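Local coordinates for Ras-related protein Rab-7L1 (PDB 6HH2) that binds and hydrolyses GTP as a Rab-family switch in vesicle trafficking, recruiting the kinase LRRK2 to the Golgi complex and stimulating it, at residues Q107-K112 and V121-L126; A84-I89 and R170-K175; S133-A136 and Q141-R144. The protein carries 4 engineered substitutions. All blocks are in the same frame, centred on the assembly; numbering follows the deposited sequence. Where two conformers were deposited one is given.

All three contacts tie a helix to a neighbouring part of one Ras-type domain. The touching apolar residues of contacts 1 and 2 are all buried, and both contacts hold the same central sheet from opposite faces: strands 86-92 and 123-128 are neighbours in it, with the L124 O to I89 N and L126 N to I89 O pairs, each 2.9 Å, probably hydrogen bonds. Both rest on a leucine packed against small side chains; contact 1 adds waters beside the helix end. In contact 3, nearer the surface with its centre about 19 Å from that of the chain, a loop tryptophan meets helix 139-148. It still reaches the core: L125 CD2 lies 4.1 Å from I142 CG2.

Contact 1: residues Q107-K112 and V121-L126; sequences QDLDSK and VPALLL. Engineered in segment 121-126: A123 (natural residue Cys).
The last turn of helix 96-112, with L109 at its centre, lies over V121, just before strand 123-128, and A123, its first residue; residues 113-122 join helix and strand. L109 carries the apolar part. With its CG anti to the backbone N (chi1 174°), the fork of the leucine is carried toward the strand, and CD2 is the branch that faces the other segment: it sits 4.1 Å from A123 CB and 4.2 Å from V121 CG1. A123 is an engineered residue in place of the natural cysteine. The helix and strand belong to a beta-alpha-beta unit, strand 86-92, helix 96-112, strand 123-128, the repeated crossover of the Ras fold, and L109 also reaches A87 on the first of those strands. Beside this greasy patch the link is made through water. D110 OD1 accepts from two waters, both at 2.8 Å; one also donates to V121 O at 2.7 Å, while the other takes the N-H of V121 at 3.0 Å. Both backbone polar groups of V121 are thereby tied to one carboxylate oxygen, and D110 OD2 makes a salt bridge with K106. Farther round the helix, D108 OD2 takes the backbone N-H of M76.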
loop_
_atom_site.group_PDB
_atom_site.type_symbol
_atom_site.label_atom_id
_atom_site.label_comp_id
_atom_site.label_asym_id
_atom_site.label_seq_id
_atom_site.Cartn_x
_atom_site.Cartn_y
_atom_site.Cartn_z
ATOM N N GLN A 107 -2.391 2.552 13.442
ATOM C CA GLN A 107 -3.294 2.289 14.564
ATOM C C GLN A 107 -4.740 2.113 14.088
ATOM O O GLN A 107 -5.458 1.236 14.583
ATOM C CB GLN A 107 -3.185 3.434 15.577
ATOM C CG GLN A 107 -1.816 3.406 16.341
ATOM C CD GLN A 107 -1.558 4.682 17.127
ATOM O OE1 GLN A 107 -2.200 5.712 16.897
ATOM N NE2 GLN A 107 -0.619 4.612 18.081
ATOM N N ASP A 108 -5.149 2.896 13.099
ATOM C CA ASP A 108 -6.507 2.743 12.554
ATOM C C ASP A 108 -6.663 1.373 11.894
ATOM O O ASP A 108 -7.627 0.651 12.163
ATOM C CB ASP A 108 -6.798 3.882 11.573
ATOM C CG ASP A 108 -8.265 3.865 11.066
ATOM O OD1 ASP A 108 -9.160 4.076 11.892
ATOM O OD2 ASP A 108 -8.423 3.648 9.837
ATOM N N LEU A 109 -5.681 0.972 11.081
ATOM C CA LEU A 109 -5.732 -0.340 10.419
ATOM C C LEU A 109 -5.891 -1.457 11.445
ATOM O O LEU A 109 -6.772 -2.323 11.329
ATOM C CB LEU A 109 -4.420 -0.525 9.641
ATOM C CG LEU A 109 -4.265 -1.911 9.015
ATOM C CD1 LEU A 109 -5.175 -2.095 7.799
ATOM C CD2 LEU A 109 -2.783 -2.148 8.538
ATOM N N ASP A 110 -5.063 -1.442 12.482
ATOM C CA ASP A 110 -5.123 -2.530 13.443
ATOM C C ASP A 110 -6.363 -2.492 14.317
ATOM O O ASP A 110 -6.756 -3.539 14.843
ATOM C CB ASP A 110 -3.865 -2.549 14.281
ATOM C CG ASP A 110 -2.625 -2.812 13.424
ATOM O OD1 ASP A 110 -2.742 -3.445 12.324
ATOM O OD2 ASP A 110 -1.577 -2.309 13.846
ATOM N N SER A 111 -6.995 -1.320 14.464
ATOM C CA SER A 111 -8.253 -1.240 15.203
ATOM C C SER A 111 -9.435 -1.770 14.410
ATOM O O SER A 111 -10.455 -2.121 15.031
ATOM C CB SER A 111 -8.538 0.204 15.624
ATOM O OG SER A 111 -9.018 1.026 14.552
ATOM N N LYS A 112 -9.318 -1.843 13.072
ATOM C CA LYS A 112 -10.449 -2.113 12.189
ATOM C C LYS A 112 -10.429 -3.486 11.536
ATOM O O LYS A 112 -11.499 -3.989 11.172
ATOM C CB LYS A 112 -10.545 -1.057 11.068
ATOM C CG LYS A 112 -10.738 0.420 11.565
ATOM C CD LYS A 112 -12.104 0.620 12.210
ATOM C CE LYS A 112 -12.400 2.109 12.454
ATOM N NZ LYS A 112 -11.521 2.778 13.466
ATOM N N VAL A 121 -3.039 -7.690 9.762
ATOM C CA VAL A 121 -2.802 -7.596 8.329
ATOM C C VAL A 121 -1.362 -7.117 8.096
ATOM O O VAL A 121 -0.915 -6.198 8.786
ATOM C CB VAL A 121 -3.873 -6.608 7.807
ATOM C CG1 VAL A 121 -3.581 -5.839 6.617
ATOM C CG2 VAL A 121 -5.279 -7.364 7.750
ATOM N N PRO A 122 -0.595 -7.668 7.149
ATOM C CA PRO A 122 0.720 -7.065 6.843
ATOM C C PRO A 122 0.610 -5.602 6.426
ATOM O O PRO A 122 -0.302 -5.197 5.697
ATOM C CB PRO A 122 1.232 -7.891 5.646
ATOM C CG PRO A 122 0.423 -9.069 5.598
ATOM C CD PRO A 122 -0.890 -8.806 6.266
ATOM N N ALA A 123 1.585 -4.799 6.861
ATOM C CA ALA A 123 1.613 -3.366 6.620
ATOM C C ALA A 123 3.021 -2.972 6.203
ATOM O O ALA A 123 3.992 -3.225 6.951
ATOM C CB ALA A 123 1.207 -2.595 7.869
ATOM N N LEU A 124 3.146 -2.457 4.971
ATOM C CA LEU A 124 4.421 -2.068 4.369
ATOM C C LEU A 124 4.483 -0.549 4.367
ATOM O O LEU A 124 3.585 0.109 3.824
ATOM C CB LEU A 124 4.478 -2.606 2.942
ATOM C CG LEU A 124 5.658 -2.093 2.154
ATOM C CD1 LEU A 124 7.038 -2.493 2.816
ATOM C CD2 LEU A 124 5.561 -2.655 0.734
ATOM N N LEU A 125 5.452 0.019 5.062
ATOM C CA LEU A 125 5.640 1.461 5.140
ATOM C C LEU A 125 6.556 1.921 3.998
ATOM O O LEU A 125 7.683 1.428 3.895
ATOM C CB LEU A 125 6.220 1.794 6.504
ATOM C CG LEU A 125 6.511 3.286 6.769
ATOM C CD1 LEU A 125 5.197 4.085 6.895
ATOM C CD2 LEU A 125 7.339 3.453 8.092
ATOM N N LEU A 126 6.059 2.811 3.128
ATOM C CA LEU A 126 6.846 3.327 2.014
ATOM C C LEU A 126 7.244 4.777 2.287
ATOM O O LEU A 126 6.374 5.664 2.388
ATOM C CB LEU A 126 6.099 3.244 0.690
ATOM C CG LEU A 126 5.691 1.839 0.227
ATOM C CD1 LEU A 126 5.198 1.942 -1.189
ATOM C CD2 LEU A 126 6.872 0.870 0.241
HETATM O O HOH W 1 -0.610 -4.543 10.886
HETATM O O HOH W 2 -4.304 -5.608 11.490
#

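Contact 2: residues A84-I89 and R170-K175; sequences ASAAVI and RVLIEK. Engineered in segment 84-89: A87 (natural residue Cys).
This is apolar packing of a helix on a sheet, fully buried: L172 of helix 165-178 lies against A86 and V88 of strand 86-92, and the centre of the contact is about 7 Å from the centre of the chain. The backbones come nearest at A86 and L172, whose CA atoms are 8.0 Å apart, a gap that the leucine side chain bridges. L172 has CG anti to its own N (chi1 -175°), which sends the fork of its two methyls at the strand. CD1 rests on A86 CB at 3.9 Å. CD2 reaches along the strand to V88 CG2 at 3.7 Å and also lies 4.1 Å from A86 CB, so both methyls of the leucine bear on the alanine. V88 offers the methyl beside its backbone N, CG2, while CG1 is anti to that N (chi1 176°); the valine and leucine side chains meet at a slant. In the Ras fold of P-loop NTPases the last helix packs on one side of the central sheet, and here it does so on a strand next to strand 8-17, which leads into the P-loop. M176 and M169 of the same helix extend the patch, the first over A86 and the second over V88. A87, an engineered residue that is cysteine in the natural sequence, points away from this helix and meets L109 of helix 96-112 instead. The side chain of V88 is still about 11 Å from the bound GDP. On the helix itself, R170 NH1 makes a salt bridge with E174 OE2 at 2.8 Å; the oxygen lies in the guanidinium plane, whereas the nitrogen stands well above the carboxylate plane. R170 NE has a second acidic partner in E167.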
loop_
_atom_site.group_PDB
_atom_site.type_symbol
_atom_site.label_atom_id
_atom_site.label_comp_id
_atom_site.label_asym_id
_atom_site.label_seq_id
_atom_site.Cartn_x
_atom_site.Cartn_y
_atom_site.Cartn_z
ATOM N N ALA A 84 -9.567 -6.558 3.375
ATOM C CA ALA A 84 -8.237 -6.331 2.813
ATOM C C ALA A 84 -7.254 -7.371 3.340
ATOM O O ALA A 84 -7.386 -7.883 4.452
ATOM C CB ALA A 84 -7.698 -4.954 3.185
ATOM N N SER A 85 -6.260 -7.683 2.498
ATOM C CA SER A 85 -5.193 -8.618 2.829
ATOM C C SER A 85 -3.893 -7.943 3.229
ATOM O O SER A 85 -3.021 -8.615 3.794
ATOM C CB SER A 85 -4.944 -9.550 1.626
ATOM O OG SER A 85 -6.002 -10.502 1.544
ATOM N N ALA A 86 -3.723 -6.663 2.984
ATOM C CA ALA A 86 -2.484 -5.961 3.311
ATOM C C ALA A 86 -2.746 -4.481 3.166
ATOM O O ALA A 86 -3.709 -4.056 2.498
ATOM C CB ALA A 86 -1.304 -6.323 2.360
ATOM N N ALA A 87 -1.860 -3.684 3.760
ATOM C CA ALA A 87 -1.889 -2.248 3.576
ATOM C C ALA A 87 -0.507 -1.737 3.234
ATOM O O ALA A 87 0.502 -2.222 3.774
ATOM C CB ALA A 87 -2.344 -1.547 4.862
ATOM N N VAL A 88 -0.463 -0.799 2.292
ATOM C CA VAL A 88 0.719 -0.026 1.952
ATOM C C VAL A 88 0.475 1.342 2.529
ATOM O O VAL A 88 -0.508 2.009 2.147
ATOM C CB VAL A 88 0.855 0.086 0.446
ATOM C CG1 VAL A 88 2.032 0.979 0.058
ATOM C CG2 VAL A 88 1.091 -1.309 -0.185
ATOM N N ILE A 89 1.237 1.753 3.527
ATOM C CA ILE A 89 1.101 3.043 4.205
ATOM C C ILE A 89 2.217 3.950 3.725
ATOM O O ILE A 89 3.409 3.636 3.945
ATOM C CB ILE A 89 1.093 2.892 5.726
ATOM C CG1 ILE A 89 -0.040 1.918 6.121
ATOM C CG2 ILE A 89 0.941 4.292 6.382
ATOM C CD1 ILE A 89 -0.301 1.789 7.625
ATOM N N ARG A 170 6.385 -6.623 -4.966
ATOM C CA ARG A 170 6.585 -8.043 -5.169
ATOM C C ARG A 170 6.764 -8.770 -3.837
ATOM O O ARG A 170 6.181 -9.831 -3.616
ATOM C CB ARG A 170 7.801 -8.287 -6.070
ATOM C CG ARG A 170 8.004 -9.760 -6.310
ATOM C CD ARG A 170 9.291 -10.066 -7.137
ATOM N NE ARG A 170 10.531 -9.563 -6.516
ATOM C CZ ARG A 170 11.119 -10.111 -5.449
ATOM N NH1 ARG A 170 10.627 -11.208 -4.863
ATOM N NH2 ARG A 170 12.240 -9.564 -4.977
ATOM N N VAL A 171 7.555 -8.191 -2.917
ATOM C CA VAL A 171 7.752 -8.902 -1.646
ATOM C C VAL A 171 6.475 -8.890 -0.818
ATOM O O VAL A 171 6.209 -9.841 -0.069
ATOM C CB VAL A 171 8.990 -8.409 -0.870
ATOM C CG1 VAL A 171 10.273 -8.542 -1.739
ATOM C CG2 VAL A 171 8.768 -7.031 -0.287
ATOM N N LEU A 172 5.646 -7.862 -0.969
ATOM C CA LEU A 172 4.341 -7.876 -0.313
ATOM C C LEU A 172 3.431 -8.961 -0.889
ATOM O O LEU A 172 2.737 -9.647 -0.131
ATOM C CB LEU A 172 3.702 -6.497 -0.415
ATOM C CG LEU A 172 2.380 -6.339 0.337
ATOM C CD1 LEU A 172 2.559 -6.538 1.834
ATOM C CD2 LEU A 172 1.792 -4.962 0.025
ATOM N N ILE A 173 3.415 -9.134 -2.220
ATOM C CA ILE A 173 2.638 -10.234 -2.811
ATOM C C ILE A 173 3.090 -11.566 -2.268
ATOM O O ILE A 173 2.265 -12.442 -1.957
ATOM C CB ILE A 173 2.765 -10.205 -4.338
ATOM C CG1 ILE A 173 2.095 -8.956 -4.873
ATOM C CG2 ILE A 173 2.156 -11.500 -4.985
ATOM C CD1 ILE A 173 2.403 -8.715 -6.416
ATOM N N GLU A 174 4.403 -11.767 -2.186
ATOM C CA GLU A 174 4.884 -13.053 -1.718
ATOM C C GLU A 174 4.473 -13.290 -0.279
ATOM O O GLU A 174 4.126 -14.424 0.088
ATOM C CB GLU A 174 6.385 -13.173 -1.956
ATOM C CG GLU A 174 6.731 -13.003 -3.467
ATOM C CD GLU A 174 8.157 -13.312 -3.808
ATOM O OE1 GLU A 174 8.841 -13.849 -2.918
ATOM O OE2 GLU A 174 8.596 -13.077 -4.963
ATOM N N LYS A 175 4.405 -12.225 0.517
ATOM C CA LYS A 175 3.938 -12.390 1.898
ATOM C C LYS A 175 2.446 -12.710 1.948
ATOM O O LYS A 175 2.001 -13.511 2.778
ATOM C CB LYS A 175 4.241 -11.114 2.694
ATOM C CG LYS A 175 3.683 -11.141 4.147
ATOM C CD LYS A 175 4.447 -12.156 4.983
ATOM C CE LYS A 175 5.723 -11.539 5.526
ATOM N NZ LYS A 175 6.343 -12.537 6.446
#

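Contact 3: residues S133-A136 and Q141-R144; sequences SPWA and QIDR
W135 and I142 both carry their first side-chain branch, CG and CG1 respectively, beside the backbone N and anti to the carbonyl carbon (chi1 -66° and -61°), and these torsions send the indole and the isoleucine tip toward each other. The isoleucine is extended beyond that (chi2 168°), putting CD1 4.2 Å from W135 CZ3, on the six-membered part of the ring. The two side chains cross at about a right angle, with the methyl coming up obliquely to the indole. W135 belongs to the loop between strand 123-128 and helix 139-148, and I142 sits on that helix, so the contact packs the loop against the helix that follows it in the Ras fold. I142 also packs on L125 and A127 of the strand and on F99 of helix 96-112, while W135 touches V93 and E156. The indole nitrogen NE1 is bonded to S130 O, which helps fix the rotation of the ring. A136 O and Q141 OE1 are only near neighbours; in the modelled conformer the amide oxygen of Q141 accepts from S138 N. The W135 side chain is about 7 Å from that of K129, a nucleotide-binding residue, and about 9 Å from GDP. The contact is apolar, with no directional bond between the segments, and W135 NE1 and Q141 OE1 find their partners in the connecting loop, S130 and S138.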
loop_
_atom_site.group_PDB
_atom_site.type_symbol
_atom_site.label_atom_id
_atom_site.label_comp_id
_atom_site.label_asym_id
_atom_site.label_seq_id
_atom_site.Cartn_x
_atom_site.Cartn_y
_atom_site.Cartn_z
ATOM N N SER A 133 15.404 16.132 -1.753
ATOM C CA SER A 133 16.391 16.449 -0.736
ATOM C C SER A 133 16.145 17.881 -0.287
ATOM O O SER A 133 15.820 18.730 -1.123
ATOM C CB SER A 133 17.796 16.321 -1.342
ATOM O OG SER A 133 18.796 16.483 -0.358
ATOM N N PRO A 134 16.262 18.179 1.025
ATOM C CA PRO A 134 16.619 17.227 2.088
ATOM C C PRO A 134 15.392 16.475 2.608
ATOM O O PRO A 134 14.259 16.920 2.443
ATOM C CB PRO A 134 17.135 18.143 3.207
ATOM C CG PRO A 134 16.300 19.373 3.068
ATOM C CD PRO A 134 16.055 19.541 1.561
ATOM N N TRP A 135 15.621 15.360 3.276
ATOM C CA TRP A 135 14.523 14.695 3.952
ATOM C C TRP A 135 14.260 15.340 5.312
ATOM O O TRP A 135 15.123 16.009 5.891
ATOM C CB TRP A 135 14.905 13.238 4.201
ATOM C CG TRP A 135 15.086 12.361 2.992
ATOM C CD1 TRP A 135 15.195 12.726 1.671
ATOM C CD2 TRP A 135 15.158 10.946 3.022
ATOM N NE1 TRP A 135 15.360 11.614 0.886
ATOM C CE2 TRP A 135 15.331 10.501 1.692
ATOM C CE3 TRP A 135 15.074 10.005 4.053
ATOM C CZ2 TRP A 135 15.459 9.137 1.368
ATOM C CZ3 TRP A 135 15.182 8.665 3.736
ATOM C CH2 TRP A 135 15.369 8.240 2.403
ATOM N N ALA A 136 13.050 15.129 5.819
ATOM C CA ALA A 136 12.649 15.648 7.116
ATOM C C ALA A 136 12.796 14.616 8.220
ATOM O O ALA A 136 12.549 14.937 9.385
ATOM C CB ALA A 136 11.193 16.131 7.061
ATOM N N GLN A 141 15.739 6.938 12.143
ATOM C CA GLN A 141 14.300 7.282 12.696
ATOM C C GLN A 141 13.141 6.413 12.027
ATOM O O GLN A 141 12.182 5.937 12.676
ATOM C CB GLN A 141 14.008 8.766 12.418
ATOM C CG GLN A 141 14.481 9.769 13.490
ATOM C CD GLN A 141 14.220 11.211 13.042
ATOM O OE1 GLN A 141 13.991 11.465 11.851
ATOM N NE2 GLN A 141 14.228 12.154 13.996
ATOM N N ILE A 142 13.240 6.246 10.730
ATOM C CA ILE A 142 12.201 5.441 10.090
ATOM C C ILE A 142 12.206 4.016 10.615
ATOM O O ILE A 142 11.146 3.430 10.882
ATOM C CB ILE A 142 12.360 5.473 8.569
ATOM C CG1 ILE A 142 12.225 6.914 8.060
ATOM C CG2 ILE A 142 11.272 4.629 7.931
ATOM C CD1 ILE A 142 12.658 7.049 6.611
ATOM N N ASP A 143 13.379 3.421 10.718
ATOM C CA ASP A 143 13.452 2.040 11.191
ATOM C C ASP A 143 12.932 1.899 12.607
ATOM O O ASP A 143 12.207 0.948 12.906
ATOM C CB ASP A 143 14.880 1.492 11.081
ATOM C CG ASP A 143 14.945 -0.026 11.331
ATOM O OD1 ASP A 143 14.363 -0.741 10.472
ATOM O OD2 ASP A 143 15.511 -0.436 12.372
ATOM N N ARG A 144 13.325 2.793 13.516
ATOM C CA ARG A 144 12.801 2.710 14.883
ATOM C C ARG A 144 11.283 2.869 14.893
ATOM O O ARG A 144 10.580 2.155 15.618
ATOM C CB ARG A 144 13.435 3.802 15.737
ATOM C CG ARG A 144 14.898 3.521 16.102
ATOM C CD ARG A 144 15.370 4.383 17.272
ATOM N NE ARG A 144 15.271 5.817 16.975
ATOM C CZ ARG A 144 16.185 6.488 16.271
ATOM N NH1 ARG A 144 17.244 5.849 15.772
ATOM N NH2 ARG A 144 16.029 7.792 16.048
#